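Local structure of geranyl diphosphate synthase small subunit (3QKC) at residues Glu14-Ser19 against Gly62-Ala67; His39-Ala44 against Ala73-His78; Ala51-Ala56 against Ala69-Val74; Thr145-Ser150 against His184-Ala189. The protein probably pairs with a catalytic large subunit of geranyl diphosphate synthase to support production of the ten-carbon precursor of monoterpenes. All coordinates share one frame; numbering follows the deposited sequence.

Interaction 1 of 4, residues Glu14-Ser19 against Gly62-Ala67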
loop_
_atom_site.group_PDB
_atom_site.type_symbol
_atom_site.label_atom_id
_atom_site.label_comp_id
_atom_site.label_asym_id
_atom_site.label_seq_id
_atom_site.Cartn_x
_atom_site.Cartn_y
_atom_site.Cartn_z
ATOM N N GLU A 14 -18.547 -6.583 13.434
ATOM C CA GLU A 14 -18.114 -7.293 12.248
ATOM C C GLU A 14 -19.104 -7.234 11.101
ATOM O O GLU A 14 -18.693 -7.220 9.939
ATOM C CB GLU A 14 -17.722 -8.723 12.585
ATOM C CG GLU A 14 -16.330 -8.746 13.182
ATOM C CD GLU A 14 -15.900 -10.111 13.672
ATOM O OE1 GLU A 14 -16.658 -11.103 13.514
ATOM O OE2 GLU A 14 -14.772 -10.172 14.211
ATOM N N SER A 15 -20.389 -7.163 11.428
ATOM C CA SER A 15 -21.430 -6.953 10.427
ATOM C C SER A 15 -21.348 -5.544 9.834
ATOM O O SER A 15 -21.482 -5.374 8.623
ATOM C CB SER A 15 -22.819 -7.233 11.026
ATOM O OG SER A 15 -23.867 -6.813 10.153
ATOM N N ASP A 16 -21.105 -4.541 10.680
ATOM C CA ASP A 16 -20.975 -3.161 10.213
ATOM C C ASP A 16 -19.752 -2.995 9.308
ATOM O O ASP A 16 -19.808 -2.306 8.284
ATOM C CB ASP A 16 -20.893 -2.179 11.385
ATOM C CG ASP A 16 -22.213 -2.009 12.110
ATOM O OD1 ASP A 16 -23.279 -2.049 11.466
ATOM O OD2 ASP A 16 -22.189 -1.814 13.337
ATOM N N ILE A 17 -18.650 -3.631 9.683
ATOM C CA ILE A 17 -17.447 -3.609 8.852
ATOM C C ILE A 17 -17.702 -4.238 7.479
ATOM O O ILE A 17 -17.386 -3.633 6.444
ATOM C CB ILE A 17 -16.248 -4.263 9.565
ATOM C CG1 ILE A 17 -15.800 -3.391 10.748
ATOM C CG2 ILE A 17 -15.115 -4.466 8.602
ATOM C CD1 ILE A 17 -14.850 -4.096 11.735
ATOM N N GLU A 18 -18.284 -5.439 7.466
ATOM C CA GLU A 18 -18.567 -6.132 6.204
ATOM C C GLU A 18 -19.506 -5.329 5.292
ATOM O O GLU A 18 -19.292 -5.282 4.071
ATOM C CB GLU A 18 -19.133 -7.531 6.451
ATOM C CG GLU A 18 -19.053 -8.437 5.228
ATOM C CD GLU A 18 -19.577 -9.847 5.480
ATOM O OE1 GLU A 18 -20.732 -9.998 5.956
ATOM O OE2 GLU A 18 -18.823 -10.805 5.187
ATOM N N SER A 19 -20.522 -4.697 5.885
ATOM C CA SER A 19 -21.460 -3.858 5.131
ATOM C C SER A 19 -20.769 -2.615 4.574
ATOM O O SER A 19 -21.098 -2.145 3.483
ATOM C CB SER A 19 -22.657 -3.443 5.993
ATOM O OG SER A 19 -23.580 -4.514 6.119
ATOM N N GLY A 62 -15.364 7.844 20.653
ATOM C CA GLY A 62 -15.699 8.005 19.237
ATOM C C GLY A 62 -17.027 7.348 18.875
ATOM O O GLY A 62 -17.528 6.491 19.614
ATOM N N ASP A 63 -17.616 7.763 17.752
ATOM C CA ASP A 63 -18.701 6.989 17.145
ATOM C C ASP A 63 -18.048 5.923 16.283
ATOM O O ASP A 63 -16.884 6.059 15.895
ATOM C CB ASP A 63 -19.637 7.862 16.291
ATOM C CG ASP A 63 -20.783 7.051 15.647
ATOM O OD1 ASP A 63 -21.622 6.485 16.387
ATOM O OD2 ASP A 63 -20.841 6.974 14.397
ATOM N N ARG A 64 -18.779 4.867 15.966
ATOM C CA ARG A 64 -18.186 3.821 15.149
ATOM C C ARG A 64 -18.019 4.204 13.671
ATOM O O ARG A 64 -17.196 3.611 12.972
ATOM C CB ARG A 64 -18.925 2.496 15.313
ATOM C CG ARG A 64 -20.328 2.451 14.768
ATOM C CD ARG A 64 -20.810 1.015 14.878
ATOM N NE ARG A 64 -20.570 0.512 16.230
ATOM C CZ ARG A 64 -20.730 -0.747 16.615
ATOM N NH1 ARG A 64 -21.116 -1.666 15.741
ATOM N NH2 ARG A 64 -20.494 -1.082 17.880
ATOM N N SER A 65 -18.767 5.206 13.208
ATOM C CA SER A 65 -18.584 5.702 11.841
ATOM C C SER A 65 -17.219 6.372 11.672
ATOM O O SER A 65 -16.697 6.443 10.557
ATOM C CB SER A 65 -19.708 6.654 11.423
ATOM O OG SER A 65 -19.663 7.863 12.159
ATOM N N ASP A 66 -16.647 6.829 12.788
ATOM C CA ASP A 66 -15.323 7.464 12.824
ATOM C C ASP A 66 -14.170 6.481 12.563
ATOM O O ASP A 66 -13.092 6.899 12.119
ATOM C CB ASP A 66 -15.087 8.140 14.178
ATOM C CG ASP A 66 -15.821 9.466 14.324
ATOM O OD1 ASP A 66 -16.044 9.881 15.489
ATOM O OD2 ASP A 66 -16.149 10.099 13.292
ATOM N N ALA A 67 -14.403 5.194 12.845
ATOM C CA ALA A 67 -13.360 4.161 12.756
ATOM C C ALA A 67 -13.655 3.087 11.703
ATOM O O ALA A 67 -12.851 2.161 11.516
ATOM C CB ALA A 67 -13.147 3.501 14.132
#

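Interaction 2 of 4, residues His39-Ala44 against Ala73-His78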
loop_
_atom_site.group_PDB
_atom_site.type_symbol
_atom_site.label_atom_id
_atom_site.label_comp_id
_atom_site.label_asym_id
_atom_site.label_seq_id
_atom_site.Cartn_x
_atom_site.Cartn_y
_atom_site.Cartn_z
ATOM N N HIS A 39 -14.264 -11.235 -4.118
ATOM C CA HIS A 39 -14.232 -12.598 -3.632
ATOM C C HIS A 39 -13.251 -12.829 -2.460
ATOM O O HIS A 39 -13.643 -13.342 -1.418
ATOM C CB HIS A 39 -13.965 -13.583 -4.762
ATOM C CG HIS A 39 -14.013 -15.009 -4.317
ATOM N ND1 HIS A 39 -12.879 -15.770 -4.125
ATOM C CD2 HIS A 39 -15.062 -15.806 -3.994
ATOM C CE1 HIS A 39 -13.228 -16.977 -3.712
ATOM N NE2 HIS A 39 -14.545 -17.023 -3.620
ATOM N N LEU A 40 -11.994 -12.441 -2.625
ATOM C CA LEU A 40 -10.963 -12.743 -1.612
ATOM C C LEU A 40 -11.232 -12.052 -0.286
ATOM O O LEU A 40 -11.040 -12.642 0.765
ATOM C CB LEU A 40 -9.568 -12.426 -2.142
ATOM C CG LEU A 40 -9.249 -13.241 -3.396
ATOM C CD1 LEU A 40 -7.809 -13.024 -3.830
ATOM C CD2 LEU A 40 -9.518 -14.717 -3.143
ATOM N N THR A 41 -11.738 -10.827 -0.353
ATOM C CA THR A 41 -12.050 -10.022 0.823
ATOM C C THR A 41 -13.086 -10.688 1.734
ATOM O O THR A 41 -12.883 -10.772 2.951
ATOM C CB THR A 41 -12.505 -8.604 0.399
ATOM O OG1 THR A 41 -11.484 -8.010 -0.408
ATOM C CG2 THR A 41 -12.797 -7.699 1.598
ATOM N N PHE A 42 -14.174 -11.167 1.149
ATOM C CA PHE A 42 -15.262 -11.782 1.920
ATOM C C PHE A 42 -15.172 -13.298 2.092
ATOM O O PHE A 42 -15.940 -13.875 2.862
ATOM C CB PHE A 42 -16.624 -11.376 1.342
ATOM C CG PHE A 42 -16.766 -9.891 1.174
ATOM C CD1 PHE A 42 -16.497 -9.290 -0.048
ATOM C CD2 PHE A 42 -17.128 -9.093 2.239
ATOM C CE1 PHE A 42 -16.590 -7.905 -0.197
ATOM C CE2 PHE A 42 -17.225 -7.711 2.100
ATOM C CZ PHE A 42 -16.957 -7.120 0.884
ATOM N N ALA A 43 -14.247 -13.943 1.388
ATOM C CA ALA A 43 -13.990 -15.371 1.638
ATOM C C ALA A 43 -12.931 -15.559 2.731
ATOM O O ALA A 43 -12.828 -16.629 3.328
ATOM C CB ALA A 43 -13.548 -16.083 0.363
ATOM N N ALA A 44 -12.126 -14.532 2.972
ATOM C CA ALA A 44 -10.999 -14.672 3.892
ATOM C C ALA A 44 -11.473 -14.806 5.346
ATOM O O ALA A 44 -12.472 -14.196 5.717
ATOM C CB ALA A 44 -10.088 -13.496 3.753
ATOM N N ALA A 73 -9.861 -1.082 6.530
ATOM C CA ALA A 73 -8.487 -1.108 6.034
ATOM C C ALA A 73 -7.675 -2.193 6.758
ATOM O O ALA A 73 -6.898 -2.924 6.129
ATOM C CB ALA A 73 -7.830 0.275 6.168
ATOM N N VAL A 74 -7.897 -2.334 8.067
ATOM C CA VAL A 74 -7.187 -3.356 8.848
ATOM C C VAL A 74 -7.519 -4.742 8.288
ATOM O O VAL A 74 -6.619 -5.567 8.063
ATOM C CB VAL A 74 -7.512 -3.257 10.354
ATOM C CG1 VAL A 74 -7.026 -4.503 11.102
ATOM C CG2 VAL A 74 -6.907 -1.983 10.947
ATOM N N HIS A 75 -8.811 -4.977 8.052
ATOM C CA HIS A 75 -9.281 -6.227 7.495
ATOM C C HIS A 75 -8.611 -6.486 6.161
ATOM O O HIS A 75 -8.132 -7.577 5.926
ATOM C CB HIS A 75 -10.809 -6.246 7.340
ATOM C CG HIS A 75 -11.323 -7.437 6.587
ATOM N ND1 HIS A 75 -11.353 -8.708 7.124
ATOM C CD2 HIS A 75 -11.806 -7.555 5.329
ATOM C CE1 HIS A 75 -11.844 -9.555 6.236
ATOM N NE2 HIS A 75 -12.129 -8.879 5.137
ATOM N N LEU A 76 -8.548 -5.470 5.310
ATOM C CA LEU A 76 -7.916 -5.582 3.986
ATOM C C LEU A 76 -6.409 -5.850 4.032
ATOM O O LEU A 76 -5.898 -6.654 3.231
ATOM C CB LEU A 76 -8.223 -4.340 3.126
ATOM C CG LEU A 76 -9.701 -4.220 2.651
ATOM C CD1 LEU A 76 -10.022 -2.786 2.263
ATOM C CD2 LEU A 76 -10.031 -5.163 1.484
ATOM N N MET A 77 -5.685 -5.219 4.965
ATOM C CA MET A 77 -4.247 -5.517 5.075
ATOM C C MET A 77 -4.103 -6.995 5.347
ATOM O O MET A 77 -3.265 -7.665 4.745
ATOM C CB MET A 77 -3.533 -4.723 6.186
ATOM C CG MET A 77 -3.456 -3.215 5.988
ATOM S SD MET A 77 -2.771 -2.638 4.419
ATOM C CE MET A 77 -4.340 -2.260 3.598
ATOM N N HIS A 78 -4.926 -7.481 6.277
ATOM C CA HIS A 78 -4.959 -8.882 6.662
ATOM C C HIS A 78 -5.277 -9.794 5.484
ATOM O O HIS A 78 -4.635 -10.847 5.327
ATOM C CB HIS A 78 -5.970 -9.086 7.800
ATOM C CG HIS A 78 -6.492 -10.495 7.937
ATOM N ND1 HIS A 78 -5.775 -11.507 8.538
ATOM C CD2 HIS A 78 -7.702 -11.028 7.625
ATOM C CE1 HIS A 78 -6.498 -12.613 8.551
ATOM N NE2 HIS A 78 -7.676 -12.344 8.010
#

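Interaction 3 of 4, residues Ala51-Ala56 against Ala69-Val74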
loop_
_atom_site.group_PDB
_atom_site.type_symbol
_atom_site.label_atom_id
_atom_site.label_comp_id
_atom_site.label_asym_id
_atom_site.label_seq_id
_atom_site.Cartn_x
_atom_site.Cartn_y
_atom_site.Cartn_z
ATOM N N ALA A 51 -12.223 -5.719 14.644
ATOM C CA ALA A 51 -13.191 -5.329 15.682
ATOM C C ALA A 51 -12.529 -4.515 16.790
ATOM O O ALA A 51 -13.150 -3.611 17.344
ATOM C CB ALA A 51 -13.901 -6.537 16.262
ATOM N N LEU A 52 -11.277 -4.834 17.133
ATOM C CA LEU A 52 -10.578 -4.055 18.166
ATOM C C LEU A 52 -10.475 -2.571 17.768
ATOM O O LEU A 52 -10.627 -1.680 18.606
ATOM C CB LEU A 52 -9.198 -4.636 18.465
ATOM C CG LEU A 52 -8.313 -3.959 19.514
ATOM C CD1 LEU A 52 -9.052 -3.813 20.856
ATOM C CD2 LEU A 52 -6.983 -4.698 19.697
ATOM N N CYS A 53 -10.221 -2.319 16.486
ATOM C CA CYS A 53 -10.190 -0.955 15.977
ATOM C C CYS A 53 -11.439 -0.178 16.332
ATOM O O CYS A 53 -11.347 0.907 16.894
ATOM C CB CYS A 53 -9.998 -0.938 14.469
ATOM S SG CYS A 53 -9.824 0.763 13.863
ATOM N N VAL A 54 -12.604 -0.740 16.025
ATOM C CA VAL A 54 -13.864 -0.074 16.348
ATOM C C VAL A 54 -14.061 0.085 17.864
ATOM O O VAL A 54 -14.443 1.175 18.345
ATOM C CB VAL A 54 -15.074 -0.770 15.706
ATOM C CG1 VAL A 54 -16.383 -0.106 16.147
ATOM C CG2 VAL A 54 -14.966 -0.732 14.170
ATOM N N ALA A 55 -13.775 -0.989 18.603
ATOM C CA ALA A 55 -14.002 -1.020 20.044
ATOM C C ALA A 55 -13.082 -0.059 20.784
ATOM O O ALA A 55 -13.487 0.537 21.794
ATOM C CB ALA A 55 -13.840 -2.417 20.580
ATOM N N ALA A 56 -11.857 0.090 20.277
ATOM C CA ALA A 56 -10.886 1.015 20.858
ATOM C C ALA A 56 -11.367 2.451 20.689
ATOM O O ALA A 56 -11.255 3.256 21.610
ATOM C CB ALA A 56 -9.495 0.823 20.234
ATOM N N ALA A 69 -13.771 3.107 8.382
ATOM C CA ALA A 69 -12.771 3.040 7.301
ATOM C C ALA A 69 -11.470 2.372 7.735
ATOM O O ALA A 69 -10.942 1.515 7.016
ATOM C CB ALA A 69 -12.496 4.438 6.732
ATOM N N ALA A 70 -10.962 2.759 8.906
ATOM C CA ALA A 70 -9.760 2.166 9.508
ATOM C C ALA A 70 -9.933 0.660 9.773
ATOM O O ALA A 70 -9.068 -0.140 9.428
ATOM C CB ALA A 70 -9.439 2.872 10.786
ATOM N N ALA A 71 -11.063 0.289 10.374
ATOM C CA ALA A 71 -11.348 -1.097 10.706
ATOM C C ALA A 71 -11.369 -1.957 9.452
ATOM O O ALA A 71 -10.873 -3.076 9.462
ATOM C CB ALA A 71 -12.667 -1.207 11.453
ATOM N N ALA A 72 -11.931 -1.399 8.377
ATOM C CA ALA A 72 -12.025 -2.044 7.071
ATOM C C ALA A 72 -10.654 -2.146 6.412
ATOM O O ALA A 72 -10.324 -3.165 5.786
ATOM C CB ALA A 72 -12.989 -1.261 6.177
ATOM N N ALA A 73 -9.861 -1.082 6.530
ATOM C CA ALA A 73 -8.487 -1.108 6.034
ATOM C C ALA A 73 -7.675 -2.193 6.758
ATOM O O ALA A 73 -6.898 -2.924 6.129
ATOM C CB ALA A 73 -7.830 0.275 6.168
ATOM N N VAL A 74 -7.897 -2.334 8.067
ATOM C CA VAL A 74 -7.187 -3.356 8.848
ATOM C C VAL A 74 -7.519 -4.742 8.288
ATOM O O VAL A 74 -6.619 -5.567 8.063
ATOM C CB VAL A 74 -7.512 -3.257 10.354
ATOM C CG1 VAL A 74 -7.026 -4.503 11.102
ATOM C CG2 VAL A 74 -6.907 -1.983 10.947
#

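Interaction 4 of 4, residues Thr145-Ser150 against His184-Ala189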
loop_
_atom_site.group_PDB
_atom_site.type_symbol
_atom_site.label_atom_id
_atom_site.label_comp_id
_atom_site.label_asym_id
_atom_site.label_seq_id
_atom_site.Cartn_x
_atom_site.Cartn_y
_atom_site.Cartn_z
ATOM N N THR A 145 0.269 1.836 7.395
ATOM C CA THR A 145 1.455 1.584 6.574
ATOM C C THR A 145 2.515 0.825 7.370
ATOM O O THR A 145 3.281 0.023 6.813
ATOM C CB THR A 145 2.078 2.877 6.011
ATOM O OG1 THR A 145 2.467 3.736 7.089
ATOM C CG2 THR A 145 1.114 3.608 5.071
ATOM N N ARG A 146 2.527 1.070 8.676
ATOM C CA ARG A 146 3.483 0.462 9.593
ATOM C C ARG A 146 3.184 -1.030 9.777
ATOM O O ARG A 146 4.093 -1.844 9.914
ATOM C CB ARG A 146 3.430 1.197 10.940
ATOM C CG ARG A 146 4.582 0.896 11.888
ATOM C CD ARG A 146 4.494 1.669 13.230
ATOM N NE ARG A 146 3.433 1.210 14.146
ATOM C CZ ARG A 146 3.439 0.053 14.818
ATOM N NH1 ARG A 146 4.438 -0.812 14.661
ATOM N NH2 ARG A 146 2.431 -0.255 15.639
ATOM N N VAL A 147 1.906 -1.388 9.761
ATOM C CA VAL A 147 1.500 -2.770 9.988
ATOM C C VAL A 147 1.803 -3.688 8.796
ATOM O O VAL A 147 2.144 -4.859 8.959
ATOM C CB VAL A 147 0.008 -2.873 10.405
ATOM C CG1 VAL A 147 -0.924 -2.661 9.218
ATOM C CG2 VAL A 147 -0.257 -4.216 11.048
ATOM N N MET A 148 1.694 -3.139 7.599
ATOM C CA MET A 148 1.807 -3.952 6.396
ATOM C C MET A 148 3.273 -4.274 6.115
ATOM O O MET A 148 3.579 -5.347 5.611
ATOM C CB MET A 148 1.132 -3.229 5.222
ATOM C CG MET A 148 0.850 -4.058 3.961
ATOM S SD MET A 148 -0.231 -5.523 4.152
ATOM C CE MET A 148 1.113 -6.771 4.176
ATOM N N GLY A 149 4.180 -3.375 6.501
ATOM C CA GLY A 149 5.578 -3.460 6.051
ATOM C C GLY A 149 6.648 -4.040 6.956
ATOM O O GLY A 149 6.434 -5.044 7.649
ATOM N N SER A 150 7.815 -3.391 6.921
ATOM C CA SER A 150 9.046 -3.828 7.597
ATOM C C SER A 150 8.995 -3.825 9.127
ATOM O O SER A 150 9.858 -4.422 9.787
ATOM C CB SER A 150 10.225 -2.952 7.149
ATOM O OG SER A 150 10.081 -2.546 5.792
ATOM N N HIS A 184 -3.137 -6.126 15.464
ATOM C CA HIS A 184 -3.997 -5.658 16.560
ATOM C C HIS A 184 -3.538 -4.291 17.131
ATOM O O HIS A 184 -4.363 -3.408 17.410
ATOM C CB HIS A 184 -4.076 -6.713 17.659
ATOM C CG HIS A 184 -4.931 -7.895 17.310
ATOM N ND1 HIS A 184 -4.579 -8.819 16.348
ATOM C CD2 HIS A 184 -6.121 -8.312 17.817
ATOM C CE1 HIS A 184 -5.518 -9.749 16.276
ATOM N NE2 HIS A 184 -6.456 -9.471 17.162
ATOM N N ALA A 185 -2.221 -4.135 17.290
ATOM C CA ALA A 185 -1.635 -2.890 17.772
ATOM C C ALA A 185 -2.098 -1.706 16.911
ATOM O O ALA A 185 -2.585 -0.702 17.428
ATOM C CB ALA A 185 -0.106 -2.997 17.787
ATOM N N CYS A 186 -1.986 -1.867 15.597
ATOM C CA CYS A 186 -2.427 -0.883 14.621
ATOM C C CYS A 186 -3.924 -0.616 14.702
ATOM O O CYS A 186 -4.372 0.547 14.705
ATOM C CB CYS A 186 -2.057 -1.359 13.223
ATOM S SG CYS A 186 -2.824 -0.402 11.902
ATOM N N GLY A 187 -4.706 -1.684 14.730
ATOM C CA GLY A 187 -6.142 -1.550 14.925
ATOM C C GLY A 187 -6.475 -0.709 16.146
ATOM O O GLY A 187 -7.251 0.241 16.063
ATOM N N ALA A 188 -5.880 -1.065 17.284
ATOM C CA ALA A 188 -6.169 -0.385 18.540
ATOM C C ALA A 188 -5.707 1.064 18.470
ATOM O O ALA A 188 -6.438 1.972 18.871
ATOM C CB ALA A 188 -5.507 -1.103 19.676
ATOM N N ALA A 189 -4.510 1.287 17.931
ATOM C CA ALA A 189 -3.957 2.640 17.847
ATOM C C ALA A 189 -4.778 3.543 16.923
ATOM O O ALA A 189 -4.985 4.720 17.245
ATOM C CB ALA A 189 -2.495 2.608 17.430
#

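Interaction 1 of 4, residues Glu14-Ser19 against Gly62-Ala67
Asp16 and Arg64 bring the helix 14-19 and the turn 62-67 together across a wide backbone gap, their CA atoms 9.0 Å apart. The arginine, far more than the short aspartate, spans that gap, and a single salt bridge closes it. Arg64 NH1 stands 2.6 Å from Asp16 OD2, with an N-H...O angle of 145°, so the bond is short but somewhat bent. The carboxylate oxygen lies at the edge of the guanidinium, close to its plane, and the nitrogen meets it almost straight down the C-O bond. The two flat groups stand at 84° to each other, and the pairing is one-pronged, not the coplanar two-pronged kind. In Arg64, CG is tucked between the backbone N and the carbonyl carbon, and after an extended step at chi2 the chain bends at chi3 (50°). The turn that carries Arg64 is held by its neighbours: Asp63 OD2 takes Ser65 N at 3.0 Å, which makes an Asx turn, and Ser65 OG at 2.7 Å. Arg64 NE has a second carboxylate, that of Glu58 on helix 48-59, while the arginine side chain also packs against Tyr9, Thr12 and Ile13 of helix 5-24. With a leucine in place of Arg64, both Asp16 and Glu58 would probably be left without their positive mate, and the turn would lose its polar link to helix 5-24. Near the surface of this all-helical protein, one arginine thus joins two acids from two different helices, and its charge is likely to be shared between them, tying the turn before helix 68-85 to the N-terminal helix.

Interaction 2 of 4, residues His39-Ala44 against Ala73-His78
Thr41 and His75 join helix 34-43 to helix 68-85 within the all-helical fold of isoprenyl diphosphate synthases, by a bond from a side chain to a backbone carbonyl. His75 NE2 donates its N-H in a hydrogen bond to Thr41 O at 3.0 Å, with an N-H...O angle of 154°. The carbonyl oxygen sits at the edge of the imidazole, near the ring plane, although the nitrogen is tilted away from the plane of the carbonyl. With CG anti to the backbone N (chi1 172°), the ring reaches across to the other helix. Thr41 O lies in the last turn of its helix, where Pro45, four residues on, has no N-H to offer, so His75 supplies a donor. A leucine at His75 would probably leave this carbonyl without that donor and the helix end less firmly tied. The packed part is the buried threonine: its methyl CG2 meets both His75 NE2 and Leu76 CD2, each at 3.8 Å, while OG1 is occupied by Met37 O. Ile115 covers this side. Toward the helix end the packing thins, with Ala43 exposed and Ala44 CB still 5.0 Å from the nearest atom of 73-78; there His78 NE2 bonds to Pro45 O, a second histidine of helix 68-85 bonded to the backbone just past the end of helix 34-43. The same CG2 methyl of Thr41 sits 4.1 Å above the Phe42 ring plane, over its centre.

Interaction 3 of 4, residues Ala51-Ala56 against Ala69-Val74
Cys53 and Ala71 mark the closest point of an antiparallel helical hairpin, in which helix 48-59 turns back into helix 68-85. The axes of the two segments come within 8.4 Å at an angle of 160°, and the CA atoms of Cys53 and Ala71 are only 5.4 Å apart. Small side chains allow such an approach: the run Ala69-Ala73 puts nothing longer than a methyl on its helix. In the first shell, Ala71 CB is met by two residues of successive positions, Val54 CG2 at 3.6 Å and Cys53 CB at 4.0 Å. The cysteine then carries on past this methyl. Because SG is anti to its backbone N (chi1 -175°), the sulfur runs out toward the facing helix and settles beside the Ala70 methyl and the backbone of Ala71, in apolar packing. One branch of the valine, CG2, does the touching. Further out, other helices hold this pair in place. Ile17 of helix 5-24 comes against Ala71, and Ile13 of the same helix against Val54, so that the N-terminal helix covers one flank. Cys190 and Leu194 of helix 169-195 back Cys53 and Ala70, and Met123 of helix 105-126 also reaches Ala70. Ser50 OG adds a weak hydrogen bond to Ala71 O one turn before Cys53. This part of the hairpin is buried, and it rests on close fit between apolar atoms. Cys53 SG ends 3.8 Å from Ala70 CB and 3.7 Å from Ala71 N.

Interaction 4 of 4, residues Thr145-Ser150 against His184-Ala189
Val147 meets Cys186 where the last turn of helix 134-148 packs on helix 169-195, two members of the all-helical isoprenyl synthase fold; their CA atoms are 6.4 Å apart. The valine can be followed outward from its branch point. Its CB rests on Cys186 CB at 3.8 Å and has the sulfur at 4.0 Å. From there the two methyls part. CG1, set between the backbone N and the carbonyl carbon (chi1 75°), meets Cys186 SG at 4.0 Å and also packs on Met77 of helix 68-85. CG2, anti to the backbone N, meets Cys186 CB at 4.0 Å. CB and SG of the cysteine thus lie against CB and the two methyls of the valine; its own SG, anti to N, reaches toward helix 134-148, and the Cys186 side chain also touches Glu143 and Leu144 there. One residue back, Arg146 lies at the margin of the contact, its only approach to 184-189 being to a methyl; its charge is answered by weak, long ion pairs to Glu143 and Glu151. Past Met148 the helix ends at Gly149, and 145-150 also faces the second subunit: Thr145 packs on Glu121, Met148 on Pro117 and Ser150 on Met37 of that neighbouring chain. The contact therefore sits between the interior of one chain and the dimer interface. At its polar edge, Arg146 NH2 lies 4.3 Å from Ala185 CB, which meets the guanidinium near its plane.

How the interactions relate
From the N terminus, helix 5-24 opens interaction 1, and helices 34-43 and 48-59 open interactions 2 and 3 before the turn 62-67 closes the first. Interaction 1 therefore crosses interactions 2 and 3. Interactions 2 and 3 both end on helix 68-85, where they share Ala73 and Val74. Interaction 4 follows in series, closing a loop from helix 134-148 to helix 169-195. The sites touch: Ile17 packs on Ala71, Glu18 on Phe42, Leu52 on Ala188, and Met77 on Val147. Only interactions 1 and 4 stay apart, their nearest atoms about 7 Å from each other. Helix 68-85 thus links the N-terminal helices to the later ones.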